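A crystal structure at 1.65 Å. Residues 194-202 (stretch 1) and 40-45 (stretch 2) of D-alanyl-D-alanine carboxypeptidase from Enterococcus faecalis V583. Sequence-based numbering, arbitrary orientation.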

# COMPACT_ATOMS: atom_id res chain seq x y z
N TYR A 194 -2.48 -0.49 1.82
CA TYR A 194 -3.14 -1.77 1.53
C TYR A 194 -2.90 -2.21 0.08
O TYR A 194 -2.95 -1.41 -0.86
CB TYR A 194 -4.64 -1.70 1.90
CG TYR A 194 -4.76 -1.90 3.40
CD1 TYR A 194 -4.43 -0.89 4.29
CD2 TYR A 194 -5.06 -3.17 3.92
CE1 TYR A 194 -4.47 -1.11 5.68
CE2 TYR A 194 -5.09 -3.40 5.28
CZ TYR A 194 -4.77 -2.38 6.17
OH TYR A 194 -4.78 -2.68 7.51
N ARG A 195 -2.59 -3.51 -0.07
CA ARG A 195 -2.19 -4.12 -1.35
C ARG A 195 -3.19 -5.19 -1.71
O ARG A 195 -3.52 -6.04 -0.87
CB ARG A 195 -0.79 -4.73 -1.20
CG ARG A 195 -0.36 -5.76 -2.25
CD ARG A 195 -0.33 -5.21 -3.66
NE ARG A 195 -0.24 -6.35 -4.57
CZ ARG A 195 0.86 -6.95 -4.98
NH1 ARG A 195 2.07 -6.48 -4.68
NH2 ARG A 195 0.74 -8.02 -5.78
N TYR A 196 -3.68 -5.15 -2.94
CA TYR A 196 -4.56 -6.19 -3.43
C TYR A 196 -3.73 -7.41 -3.86
O TYR A 196 -2.86 -7.30 -4.74
CB TYR A 196 -5.37 -5.73 -4.63
CG TYR A 196 -6.35 -6.79 -5.07
CD1 TYR A 196 -7.54 -7.01 -4.38
CD2 TYR A 196 -6.06 -7.63 -6.17
CE1 TYR A 196 -8.44 -7.99 -4.78
CE2 TYR A 196 -6.95 -8.61 -6.57
CZ TYR A 196 -8.13 -8.80 -5.89
OH TYR A 196 -9.03 -9.75 -6.29
N VAL A 197 -4.04 -8.55 -3.25
CA VAL A 197 -3.52 -9.86 -3.69
C VAL A 197 -4.60 -10.88 -4.06
O VAL A 197 -4.26 -11.99 -4.55
CB VAL A 197 -2.60 -10.44 -2.62
CG1 VAL A 197 -1.35 -9.59 -2.49
CG2 VAL A 197 -3.32 -10.61 -1.29
N GLY A 198 -5.87 -10.56 -3.80
CA GLY A 198 -6.99 -11.49 -3.99
C GLY A 198 -7.38 -12.13 -2.70
O GLY A 198 -6.57 -12.24 -1.77
N ILE A 199 -8.63 -12.57 -2.63
CA ILE A 199 -9.22 -13.04 -1.40
C ILE A 199 -8.52 -14.30 -0.87
O ILE A 199 -8.25 -14.40 0.31
CB ILE A 199 -10.75 -13.23 -1.56
CG1 ILE A 199 -11.42 -11.85 -1.74
CG2 ILE A 199 -11.36 -13.93 -0.36
CD1 ILE A 199 -12.83 -11.86 -2.28
N GLU A 200 -8.20 -15.23 -1.78
CA GLU A 200 -7.55 -16.51 -1.38
C GLU A 200 -6.24 -16.27 -0.63
O GLU A 200 -6.07 -16.71 0.50
CB GLU A 200 -7.29 -17.37 -2.62
CG GLU A 200 -6.74 -18.76 -2.34
CD GLU A 200 -6.64 -19.59 -3.61
OE1 GLU A 200 -5.51 -19.80 -4.09
OE2 GLU A 200 -7.69 -20.01 -4.14
N ALA A 201 -5.34 -15.52 -1.26
CA ALA A 201 -4.05 -15.25 -0.65
C ALA A 201 -4.19 -14.34 0.57
O ALA A 201 -3.52 -14.55 1.58
CB ALA A 201 -3.10 -14.62 -1.66
N ALA A 202 -5.04 -13.32 0.48
CA ALA A 202 -5.16 -12.37 1.59
C ALA A 202 -5.61 -13.05 2.88
O ALA A 202 -5.12 -12.75 3.96
CB ALA A 202 -6.12 -11.25 1.24
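Stretch 2 40-45: EWSLIL

Stretch 2 (EWSLIL) packs as a short irregular segment against the place where stretch 1 leaves its strand (194-196) and turns into a helix (199-202). Its backbone makes a 3-10 turn at Trp 41 and Ser 42, closed by Leu 43 N to Glu 40 O at 3.0 Å, then opens out through Ile 44 and Leu 45, and runs broadly opposite to the end of the strand. The backbones come closest at Val 197 and Ser 42, whose CA atoms are 4.7 Å apart; together the two sides bury 330 Å².

Hydrogen bonds to backbone carbonyls hold the two stretches together. Arg 195 reaches from the strand to one carbonyl in the turn, Ser 42 O, and one beyond it, Ile 44 O. Its NH2 donates to Ser 42 O and to Ile 44 O, both at 2.8 Å, and its NH1 also donates to Ile 44 O at 2.9 Å. Both carbonyl oxygens lie near the guanidinium plane, where the N-H groups point. Within stretch 1, Arg 195 NE donates to Tyr 196 O at 2.8 Å, which ties the guanidinium to the backbone of the neighbouring residue. Ser 42, with chi1 in the p well, donates from OG to Val 197 O at 2.7 Å. Ser 42 O also receives a CA-H...O contact from Val 197 CA at 3.3 Å. The carbonyl oxygens Tyr 196 O and Ser 42 O, 3.4 Å apart, are both acceptors and do not bond to each other.

On Leu 43 the CA-to-CB bond points away from stretch 1, but the side chain returns, bringing CD2 to 3.8 Å from Ala 201 CB on the helix and 4.1 Å from Val 197 CB.

Tyr 196 CE2 meets Trp 41 CH2 at 3.7 Å. The tyrosine ring and the six-membered indole ring are inclined at 28°, but with centroids 5.9 Å apart they are slid past each other and barely overlap.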

# COMPACT_ATOMS: atom_id res chain seq x y z
N GLU A 40 0.62 -16.02 -10.40
CA GLU A 40 -0.67 -15.29 -10.54
C GLU A 40 -0.46 -13.77 -10.54
O GLU A 40 0.37 -13.23 -9.80
CB GLU A 40 -1.68 -15.72 -9.46
CG GLU A 40 -3.03 -15.00 -9.49
CD GLU A 40 -4.21 -15.93 -9.31
OE1 GLU A 40 -4.39 -16.49 -8.21
OE2 GLU A 40 -4.97 -16.11 -10.30
N TRP A 41 -1.20 -13.10 -11.42
CA TRP A 41 -1.06 -11.67 -11.66
C TRP A 41 -1.13 -10.84 -10.37
O TRP A 41 -0.36 -9.91 -10.22
CB TRP A 41 -2.12 -11.16 -12.65
CG TRP A 41 -3.49 -11.17 -12.09
CD1 TRP A 41 -4.33 -12.23 -12.02
CD2 TRP A 41 -4.16 -10.08 -11.46
NE1 TRP A 41 -5.48 -11.88 -11.39
CE2 TRP A 41 -5.41 -10.56 -11.03
CE3 TRP A 41 -3.83 -8.75 -11.21
CZ2 TRP A 41 -6.35 -9.76 -10.38
CZ3 TRP A 41 -4.77 -7.95 -10.56
CH2 TRP A 41 -5.99 -8.46 -10.14
N SER A 42 -1.98 -11.24 -9.44
CA SER A 42 -2.26 -10.42 -8.23
C SER A 42 -1.21 -10.65 -7.15
O SER A 42 -1.22 -9.98 -6.11
CB SER A 42 -3.66 -10.69 -7.70
OG SER A 42 -3.85 -12.02 -7.24
N LEU A 43 -0.31 -11.61 -7.39
CA LEU A 43 0.72 -11.95 -6.42
C LEU A 43 2.10 -11.41 -6.80
O LEU A 43 3.10 -11.76 -6.16
CB LEU A 43 0.79 -13.47 -6.23
CG LEU A 43 -0.30 -14.10 -5.40
CD1 LEU A 43 -0.07 -15.61 -5.36
CD2 LEU A 43 -0.33 -13.53 -3.99
N ILE A 44 2.16 -10.53 -7.81
CA ILE A 44 3.40 -9.92 -8.21
C ILE A 44 4.12 -9.23 -7.03
O ILE A 44 3.49 -8.52 -6.25
CB ILE A 44 3.23 -8.96 -9.41
CG1 ILE A 44 4.61 -8.53 -9.93
CG2 ILE A 44 2.34 -7.77 -9.08
CD1 ILE A 44 4.56 -7.76 -11.24
N LEU A 45 5.41 -9.53 -6.87
CA LEU A 45 6.21 -8.96 -5.81
C LEU A 45 6.96 -7.74 -6.29
O LEU A 45 7.77 -7.81 -7.22
CB LEU A 45 7.17 -10.02 -5.27
CG LEU A 45 8.01 -9.61 -4.06
CD1 LEU A 45 7.12 -9.16 -2.90
CD2 LEU A 45 8.92 -10.75 -3.60